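Local coordinates for protein MAU2 chromatid cohesion factor homolog (Saccharomyces cerevisiae, PDB 4XDN) that partners Scc2 in the complex needed for cohesin to associate with chromosomes, and so takes part in sister chromatid cohesion, at residues W213-N218 with L240-L245; Y253-A258 with V309-I314. One frame throughout, in Å; residues are numbered along the deposited sequence.

In the fold
Both contacts lie in the N-terminal half of a mostly helical chain, consistent with the superhelical TPR-like array of the Scc4/Mau2 family. From the N terminus, interaction 1 comes first. It closes the loop made by helices 212-228 and 234-241, setting the exit of the second against the start of the first. Interaction 2 opens only afterwards, on helix 250-266. It closes a longer loop, through helix 272-291 and the beta hairpin of strands 297-302 and 305-310, up to helix 312-315. The two loops are in series and do not cross. Their centres are about 12 Å apart, and they touch directly, Phe216 packing on Trp255 and Leu245 on Tyr253.

Interaction 1 (W213-N218 with L240-L245); sequences WKWFLN and LRSTEL
Trp215 and Thr243 face each other with their CA atoms 6.1 Å apart, where 213-218, in helix 212-228, runs opposite in direction to 240-245, the exit of helix 234-241. The two helices form an antiparallel helical hairpin, consistent with a TPR-like array. The Trp215 indole lies flat under the chain that leaves the second helix. The CA of Thr243 sits over the five-membered ring, 3.6 Å from its centroid and 13° off the normal, in a CH-pi contact. Glu244 N lies over the same face, nearer the six-membered ring. Ser242 comes in obliquely, with its O 3.2 Å from Trp215 CZ2. Its hydroxyl is hydrogen-bonded to the Glu239 carbonyl.

Beside the indole, polar atoms meet through one bridging water. It donates to Trp215 O and to Thr243 OG1 (2.9 Å), and accepts from Asn218 ND2 (2.8 Å). Two of its bonds are to the first helix and the third is to the segment leaving the second. With chi1 at -177°, Asn218 swings its amide across to the end of the second helix. There ND2 packs against the Leu240 backbone and makes a weak hydrogen bond to Ala236 O. Thr243 OG1 stands beside its own backbone N, turned back to the helix end, with the carbonyls of Glu239 and Leu240 both within reach of its one proton. At the far end of the indole, Glu244 lies obliquely across it, its carboxylate plane turned 57° from the ring and OE2 3.7 Å from Trp215 CH2.

Interaction 2 (Y253-A258 with V309-I314); sequences YAWKLA and VELPMI
Trp255 and Ile314 bring the two backbones together, their CA atoms 6.1 Å apart. Here helix 250-266 meets a strand-to-helix junction: 309-310 ends the second strand of a beta hairpin, Leu311 is the N-cap residue, and a short helix begins at Pro312. This joins the hairpin to the helical array, and the side chains that meet are apolar. Ile314 CG2 points into the peptide between Ala254 and Trp255, 3.5 Å from Trp255 N, and also touches Ala254 CB at 4.0 Å. Its other branch reaches along the helix, with CD1 4.3 Å from Ala258 CB. Small alanines let the isoleucine come close. Ile314 N is hydrogen-bonded to Leu311 O, in the turn that begins the short helix and carries the Leu311 and Ile314 side chains.

Trp255 turns its ring away from its own N (chi1 -172°), and the ring leans out beside the helix. Asn223 OD1 holds its NE1, and Phe216 and Leu219 of helix 212-228 pack on it. Losing the indole to an alanine here is likely to leave Leu311 CD1 without its aromatic face and Asn223 OD1 without its N-H donor. Strand residues Val309 and Glu310 pair antiparallel with a strand of another protein's chain, so the sheet continues across that interface. Leu311 meets the indole at about a right angle, its CD1 3.8 Å from the five-membered ring centroid and 9° off the normal.

Interaction 1 (W213-N218 with L240-L245)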
ATOM      1  N   TRP A 213      11.580 -20.271   4.835  1.00 28.70           N
ATOM      2  CA  TRP A 213      10.346 -20.063   5.576  1.00 29.96           C
ATOM      3  C   TRP A 213      10.434 -18.834   6.482  1.00 29.86           C
ATOM      4  O   TRP A 213       9.534 -17.995   6.478  1.00 29.03           O
ATOM      5  CB  TRP A 213      10.022 -21.317   6.393  1.00 33.67           C
ATOM      6  CG  TRP A 213       8.808 -21.206   7.263  1.00 34.24           C
ATOM      7  CD1 TRP A 213       8.741 -21.450   8.602  1.00 37.55           C
ATOM      8  CD2 TRP A 213       7.483 -20.831   6.858  1.00 32.99           C
ATOM      9  NE1 TRP A 213       7.463 -21.251   9.057  1.00 37.38           N
ATOM     10  CE2 TRP A 213       6.671 -20.872   8.007  1.00 34.12           C
ATOM     11  CE3 TRP A 213       6.907 -20.467   5.638  1.00 31.93           C
ATOM     12  CZ2 TRP A 213       5.314 -20.558   7.975  1.00 32.55           C
ATOM     13  CZ3 TRP A 213       5.560 -20.155   5.609  1.00 32.24           C
ATOM     14  CH2 TRP A 213       4.779 -20.203   6.769  1.00 33.82           C
ATOM     15  N   LYS A 214      11.514 -18.718   7.248  1.00 28.40           N
ATOM     16  CA  LYS A 214      11.668 -17.583   8.153  1.00 28.58           C
ATOM     17  C   LYS A 214      11.785 -16.273   7.384  1.00 29.07           C
ATOM     18  O   LYS A 214      11.141 -15.285   7.727  1.00 29.28           O
ATOM     19  CB  LYS A 214      12.891 -17.755   9.054  1.00 31.11           C
ATOM     20  CG  LYS A 214      13.145 -16.541   9.937  1.00 32.54           C
ATOM     21  CD  LYS A 214      14.141 -16.814  11.052  1.00 34.23           C
ATOM     22  CE  LYS A 214      14.254 -15.600  11.963  1.00 36.21           C
ATOM     23  NZ  LYS A 214      15.216 -15.796  13.079  1.00 40.27           N
ATOM     24  N   TRP A 215      12.613 -16.272   6.345  1.00 29.66           N
ATOM     25  CA  TRP A 215      12.812 -15.081   5.531  1.00 29.94           C
ATOM     26  C   TRP A 215      11.524 -14.672   4.826  1.00 30.88           C
ATOM     27  O   TRP A 215      11.278 -13.486   4.617  1.00 34.27           O
ATOM     28  CB  TRP A 215      13.927 -15.311   4.508  1.00 29.43           C
ATOM     29  CG  TRP A 215      15.302 -15.009   5.037  1.00 32.11           C
ATOM     30  CD1 TRP A 215      15.649 -14.000   5.890  1.00 34.20           C
ATOM     31  CD2 TRP A 215      16.512 -15.724   4.753  1.00 33.94           C
ATOM     32  NE1 TRP A 215      16.997 -14.040   6.150  1.00 36.95           N
ATOM     33  CE2 TRP A 215      17.549 -15.091   5.468  1.00 36.51           C
ATOM     34  CE3 TRP A 215      16.818 -16.838   3.965  1.00 35.65           C
ATOM     35  CZ2 TRP A 215      18.871 -15.530   5.413  1.00 38.55           C
ATOM     36  CZ3 TRP A 215      18.130 -17.276   3.914  1.00 37.02           C
ATOM     37  CH2 TRP A 215      19.140 -16.622   4.634  1.00 39.41           C
ATOM     38  N   PHE A 216      10.701 -15.649   4.467  1.00 30.52           N
ATOM     39  CA  PHE A 216       9.396 -15.351   3.891  1.00 28.35           C
ATOM     40  C   PHE A 216       8.514 -14.632   4.906  1.00 27.75           C
ATOM     41  O   PHE A 216       7.903 -13.610   4.602  1.00 26.13           O
ATOM     42  CB  PHE A 216       8.701 -16.626   3.417  1.00 28.00           C
ATOM     43  CG  PHE A 216       7.222 -16.461   3.219  1.00 25.47           C
ATOM     44  CD1 PHE A 216       6.732 -15.718   2.156  1.00 25.84           C
ATOM     45  CD2 PHE A 216       6.323 -17.033   4.101  1.00 25.11           C
ATOM     46  CE1 PHE A 216       5.372 -15.555   1.976  1.00 25.01           C
ATOM     47  CE2 PHE A 216       4.963 -16.872   3.925  1.00 24.81           C
ATOM     48  CZ  PHE A 216       4.486 -16.131   2.860  1.00 26.38           C
ATOM     49  N   LEU A 217       8.448 -15.179   6.116  1.00 27.82           N
ATOM     50  CA  LEU A 217       7.631 -14.601   7.175  1.00 28.11           C
ATOM     51  C   LEU A 217       8.109 -13.204   7.538  1.00 28.09           C
ATOM     52  O   LEU A 217       7.307 -12.329   7.859  1.00 26.19           O
ATOM     53  CB  LEU A 217       7.656 -15.492   8.414  1.00 28.32           C
ATOM     54  CG  LEU A 217       6.995 -16.860   8.266  1.00 30.54           C
ATOM     55  CD1 LEU A 217       7.354 -17.727   9.456  1.00 33.94           C
ATOM     56  CD2 LEU A 217       5.487 -16.721   8.130  1.00 31.55           C
ATOM     57  N   ASN A 218       9.418 -12.999   7.486  1.00 28.27           N
ATOM     58  CA  ASN A 218       9.986 -11.701   7.810  1.00 30.46           C
ATOM     59  C   ASN A 218       9.610 -10.665   6.755  1.00 29.88           C
ATOM     60  O   ASN A 218       9.436  -9.489   7.066  1.00 28.93           O
ATOM     61  CB  ASN A 218      11.505 -11.798   7.941  1.00 33.43           C
ATOM     62  CG  ASN A 218      12.135 -10.487   8.356  1.00 34.04           C
ATOM     63  OD1 ASN A 218      11.991 -10.053   9.497  1.00 34.09           O
ATOM     64  ND2 ASN A 218      12.836  -9.845   7.429  1.00 34.31           N
ATOM     65  N   LEU A 240      15.902  -8.738   6.946  1.00 38.26           N
ATOM     66  CA  LEU A 240      15.559  -8.411   5.566  1.00 36.74           C
ATOM     67  C   LEU A 240      16.812  -8.331   4.696  1.00 37.60           C
ATOM     68  O   LEU A 240      16.845  -8.870   3.592  1.00 36.35           O
ATOM     69  CB  LEU A 240      14.790  -7.086   5.507  1.00 36.70           C
ATOM     70  CG  LEU A 240      14.460  -6.515   4.124  1.00 37.49           C
ATOM     71  CD1 LEU A 240      13.496  -7.418   3.365  1.00 34.69           C
ATOM     72  CD2 LEU A 240      13.885  -5.113   4.258  1.00 40.07           C
ATOM     73  N   ARG A 241      17.841  -7.659   5.200  1.00 38.76           N
ATOM     74  CA  ARG A 241      19.069  -7.463   4.437  1.00 42.36           C
ATOM     75  C   ARG A 241      19.840  -8.771   4.252  1.00 43.17           C
ATOM     76  O   ARG A 241      20.538  -8.949   3.253  1.00 45.50           O
ATOM     77  CB  ARG A 241      19.961  -6.419   5.120  1.00 45.56           C
ATOM     78  CG  ARG A 241      19.408  -4.996   5.055  1.00 48.07           C
ATOM     79  CD  ARG A 241      20.447  -3.961   5.474  1.00 53.92           C
ATOM     80  NE  ARG A 241      20.645  -3.915   6.924  1.00 58.68           N
ATOM     81  CZ  ARG A 241      20.028  -3.070   7.748  1.00 61.46           C
ATOM     82  NH1 ARG A 241      19.157  -2.180   7.286  1.00 62.04           N
ATOM     83  NH2 ARG A 241      20.284  -3.117   9.049  1.00 63.14           N
ATOM     84  N   SER A 242      19.704  -9.685   5.207  1.00 41.30           N
ATOM     85  CA  SER A 242      20.438 -10.948   5.163  1.00 43.15           C
ATOM     86  C   SER A 242      19.765 -11.988   4.267  1.00 39.83           C
ATOM     87  O   SER A 242      20.334 -13.049   4.013  1.00 40.65           O
ATOM     88  CB  SER A 242      20.596 -11.520   6.576  1.00 45.79           C
ATOM     89  OG  SER A 242      19.350 -11.944   7.098  1.00 45.55           O
ATOM     90  N   THR A 243      18.556 -11.683   3.800  1.00 36.95           N
ATOM     91  CA  THR A 243      17.800 -12.591   2.939  1.00 35.31           C
ATOM     92  C   THR A 243      18.623 -13.017   1.726  1.00 37.41           C
ATOM     93  O   THR A 243      19.066 -12.181   0.940  1.00 36.68           O
ATOM     94  CB  THR A 243      16.486 -11.942   2.463  1.00 33.83           C
ATOM     95  OG1 THR A 243      15.712 -11.542   3.601  1.00 34.34           O
ATOM     96  CG2 THR A 243      15.667 -12.920   1.621  1.00 31.74           C
ATOM     97  N   GLU A 244      18.820 -14.325   1.588  1.00 38.62           N
ATOM     98  CA  GLU A 244      19.662 -14.880   0.532  1.00 44.68           C
ATOM     99  C   GLU A 244      18.844 -15.347  -0.669  1.00 41.53           C
ATOM    100  O   GLU A 244      17.891 -16.116  -0.531  1.00 38.61           O
ATOM    101  CB  GLU A 244      20.500 -16.038   1.082  1.00 54.79           C
ATOM    102  CG  GLU A 244      21.936 -15.652   1.404  1.00 64.80           C
ATOM    103  CD  GLU A 244      22.603 -16.617   2.363  1.00 73.09           C
ATOM    104  OE1 GLU A 244      23.047 -17.699   1.922  1.00 77.51           O
ATOM    105  OE2 GLU A 244      22.686 -16.290   3.567  1.00 75.14           O
ATOM    106  N   LEU A 245      19.239 -14.870  -1.846  1.00 40.65           N
ATOM    107  CA  LEU A 245      18.560 -15.181  -3.101  1.00 36.68           C
ATOM    108  C   LEU A 245      18.468 -16.681  -3.369  1.00 35.90           C
ATOM    109  O   LEU A 245      17.418 -17.189  -3.757  1.00 35.32           O
ATOM    110  CB  LEU A 245      19.288 -14.496  -4.263  1.00 36.92           C
ATOM    111  CG  LEU A 245      18.935 -14.936  -5.687  1.00 38.43           C
ATOM    112  CD1 LEU A 245      17.461 -14.709  -5.983  1.00 38.73           C
ATOM    113  CD2 LEU A 245      19.801 -14.198  -6.690  1.00 39.15           C
TER
HETATM  114  O   HOH W   1      13.294 -11.358   5.116  1.00 30.20           O

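Interaction 2 (Y253-A258 with V309-I314)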
ATOM      1  N   TYR A 253      12.957 -13.014  -3.517  1.00 30.57           N
ATOM      2  CA  TYR A 253      14.036 -12.037  -3.434  1.00 28.54           C
ATOM      3  C   TYR A 253      13.635 -10.737  -4.129  1.00 29.69           C
ATOM      4  O   TYR A 253      14.023  -9.653  -3.700  1.00 30.74           O
ATOM      5  CB  TYR A 253      15.326 -12.582  -4.046  1.00 30.63           C
ATOM      6  CG  TYR A 253      16.544 -11.777  -3.650  1.00 35.29           C
ATOM      7  CD1 TYR A 253      17.178 -11.997  -2.434  1.00 38.35           C
ATOM      8  CD2 TYR A 253      17.052 -10.788  -4.484  1.00 37.56           C
ATOM      9  CE1 TYR A 253      18.289 -11.260  -2.063  1.00 40.91           C
ATOM     10  CE2 TYR A 253      18.161 -10.046  -4.121  1.00 39.68           C
ATOM     11  CZ  TYR A 253      18.774 -10.286  -2.909  1.00 42.05           C
ATOM     12  OH  TYR A 253      19.880  -9.553  -2.541  1.00 43.90           O
ATOM     13  N   ALA A 254      12.857 -10.845  -5.202  1.00 28.97           N
ATOM     14  CA  ALA A 254      12.332  -9.662  -5.877  1.00 30.48           C
ATOM     15  C   ALA A 254      11.460  -8.870  -4.910  1.00 30.41           C
ATOM     16  O   ALA A 254      11.437  -7.640  -4.937  1.00 28.64           O
ATOM     17  CB  ALA A 254      11.542 -10.054  -7.113  1.00 29.72           C
ATOM     18  N   TRP A 255      10.749  -9.596  -4.053  1.00 29.41           N
ATOM     19  CA  TRP A 255       9.897  -8.990  -3.039  1.00 27.70           C
ATOM     20  C   TRP A 255      10.756  -8.288  -1.997  1.00 28.03           C
ATOM     21  O   TRP A 255      10.417  -7.203  -1.530  1.00 28.61           O
ATOM     22  CB  TRP A 255       9.016 -10.059  -2.384  1.00 27.83           C
ATOM     23  CG  TRP A 255       7.959  -9.530  -1.465  1.00 27.24           C
ATOM     24  CD1 TRP A 255       7.524  -8.242  -1.363  1.00 28.93           C
ATOM     25  CD2 TRP A 255       7.200 -10.288  -0.513  1.00 28.47           C
ATOM     26  NE1 TRP A 255       6.540  -8.150  -0.408  1.00 27.34           N
ATOM     27  CE2 TRP A 255       6.323  -9.393   0.129  1.00 26.70           C
ATOM     28  CE3 TRP A 255       7.177 -11.638  -0.145  1.00 28.88           C
ATOM     29  CZ2 TRP A 255       5.432  -9.802   1.120  1.00 26.06           C
ATOM     30  CZ3 TRP A 255       6.291 -12.042   0.840  1.00 30.30           C
ATOM     31  CH2 TRP A 255       5.431 -11.127   1.461  1.00 28.49           C
ATOM     32  N   LYS A 256      11.870  -8.916  -1.636  1.00 28.69           N
ATOM     33  CA  LYS A 256      12.823  -8.316  -0.712  1.00 29.55           C
ATOM     34  C   LYS A 256      13.327  -6.991  -1.275  1.00 29.83           C
ATOM     35  O   LYS A 256      13.324  -5.973  -0.584  1.00 28.55           O
ATOM     36  CB  LYS A 256      13.994  -9.269  -0.452  1.00 32.31           C
ATOM     37  CG  LYS A 256      15.105  -8.704   0.422  1.00 33.18           C
ATOM     38  CD  LYS A 256      16.456  -8.834  -0.266  1.00 36.14           C
ATOM     39  CE  LYS A 256      17.590  -8.314   0.604  1.00 38.88           C
ATOM     40  NZ  LYS A 256      18.606  -7.560  -0.190  1.00 42.50           N
ATOM     41  N   LEU A 257      13.751  -7.012  -2.535  1.00 29.33           N
ATOM     42  CA  LEU A 257      14.278  -5.821  -3.186  1.00 31.53           C
ATOM     43  C   LEU A 257      13.221  -4.725  -3.279  1.00 29.74           C
ATOM     44  O   LEU A 257      13.518  -3.550  -3.070  1.00 30.55           O
ATOM     45  CB  LEU A 257      14.802  -6.165  -4.579  1.00 34.43           C
ATOM     46  CG  LEU A 257      16.021  -7.091  -4.616  1.00 36.63           C
ATOM     47  CD1 LEU A 257      16.313  -7.520  -6.042  1.00 40.73           C
ATOM     48  CD2 LEU A 257      17.239  -6.412  -4.005  1.00 37.99           C
ATOM     49  N   ALA A 258      11.988  -5.114  -3.588  1.00 27.95           N
ATOM     50  CA  ALA A 258      10.892  -4.157  -3.676  1.00 28.36           C
ATOM     51  C   ALA A 258      10.663  -3.482  -2.332  1.00 28.66           C
ATOM     52  O   ALA A 258      10.476  -2.268  -2.261  1.00 27.82           O
ATOM     53  CB  ALA A 258       9.622  -4.844  -4.142  1.00 25.35           C
ATOM     54  N   VAL A 309       3.048 -19.597  -2.883  1.00 32.79           N
ATOM     55  CA  VAL A 309       2.913 -18.152  -2.724  1.00 33.53           C
ATOM     56  C   VAL A 309       2.783 -17.477  -4.087  1.00 33.12           C
ATOM     57  O   VAL A 309       3.601 -17.701  -4.982  1.00 31.99           O
ATOM     58  CB  VAL A 309       4.116 -17.553  -1.969  1.00 32.43           C
ATOM     59  CG1 VAL A 309       3.942 -16.046  -1.784  1.00 32.22           C
ATOM     60  CG2 VAL A 309       4.288 -18.237  -0.620  1.00 30.86           C
ATOM     61  N   GLU A 310       1.750 -16.651  -4.229  1.00 34.77           N
ATOM     62  CA  GLU A 310       1.503 -15.912  -5.464  1.00 36.84           C
ATOM     63  C   GLU A 310       1.513 -14.406  -5.209  1.00 35.91           C
ATOM     64  O   GLU A 310       0.758 -13.899  -4.379  1.00 35.30           O
ATOM     65  CB  GLU A 310       0.169 -16.334  -6.083  1.00 39.52           C
ATOM     66  CG  GLU A 310       0.204 -17.694  -6.755  1.00 44.05           C
ATOM     67  CD  GLU A 310      -1.171 -18.165  -7.193  1.00 48.68           C
ATOM     68  OE1 GLU A 310      -1.946 -18.629  -6.329  1.00 47.88           O
ATOM     69  OE2 GLU A 310      -1.477 -18.073  -8.401  1.00 51.93           O
ATOM     70  N   LEU A 311       2.391 -13.711  -5.924  1.00 34.54           N
ATOM     71  CA  LEU A 311       2.464 -12.255  -5.900  1.00 33.58           C
ATOM     72  C   LEU A 311       2.739 -11.782  -7.328  1.00 31.05           C
ATOM     73  O   LEU A 311       3.868 -11.424  -7.662  1.00 29.29           O
ATOM     74  CB  LEU A 311       3.558 -11.773  -4.936  1.00 35.12           C
ATOM     75  CG  LEU A 311       3.183 -11.018  -3.655  1.00 35.71           C
ATOM     76  CD1 LEU A 311       4.438 -10.357  -3.098  1.00 33.07           C
ATOM     77  CD2 LEU A 311       2.092  -9.981  -3.868  1.00 36.49           C
ATOM     78  N   PRO A 312       1.706 -11.801  -8.186  1.00 32.91           N
ATOM     79  CA  PRO A 312       1.915 -11.593  -9.625  1.00 36.14           C
ATOM     80  C   PRO A 312       2.536 -10.238  -9.987  1.00 34.31           C
ATOM     81  O   PRO A 312       3.220 -10.156 -11.006  1.00 37.04           O
ATOM     82  CB  PRO A 312       0.500 -11.720 -10.208  1.00 36.92           C
ATOM     83  CG  PRO A 312      -0.419 -11.478  -9.072  1.00 36.29           C
ATOM     84  CD  PRO A 312       0.283 -11.997  -7.860  1.00 35.64           C
ATOM     85  N   MET A 313       2.319  -9.207  -9.177  1.00 33.31           N
ATOM     86  CA  MET A 313       2.901  -7.892  -9.452  1.00 35.59           C
ATOM     87  C   MET A 313       4.410  -7.900  -9.234  1.00 32.78           C
ATOM     88  O   MET A 313       5.134  -7.091  -9.817  1.00 31.91           O
ATOM     89  CB  MET A 313       2.267  -6.817  -8.567  1.00 38.56           C
ATOM     90  CG  MET A 313       0.773  -6.657  -8.750  1.00 42.68           C
ATOM     91  SD  MET A 313       0.326  -5.744 -10.234  1.00 47.86           S
ATOM     92  CE  MET A 313      -1.376  -6.287 -10.417  1.00 63.70           C
ATOM     93  N   ILE A 314       4.871  -8.816  -8.387  1.00 26.53           N
ATOM     94  CA  ILE A 314       6.269  -8.870  -7.977  1.00 26.02           C
ATOM     95  C   ILE A 314       6.988 -10.070  -8.593  1.00 27.96           C
ATOM     96  O   ILE A 314       8.188 -10.008  -8.864  1.00 29.54           O
ATOM     97  CB  ILE A 314       6.382  -8.938  -6.431  1.00 30.51           C
ATOM     98  CG1 ILE A 314       5.637  -7.761  -5.785  1.00 29.97           C
ATOM     99  CG2 ILE A 314       7.839  -8.956  -5.982  1.00 29.34           C
ATOM    100  CD1 ILE A 314       6.156  -6.377  -6.185  1.00 30.17           C
TER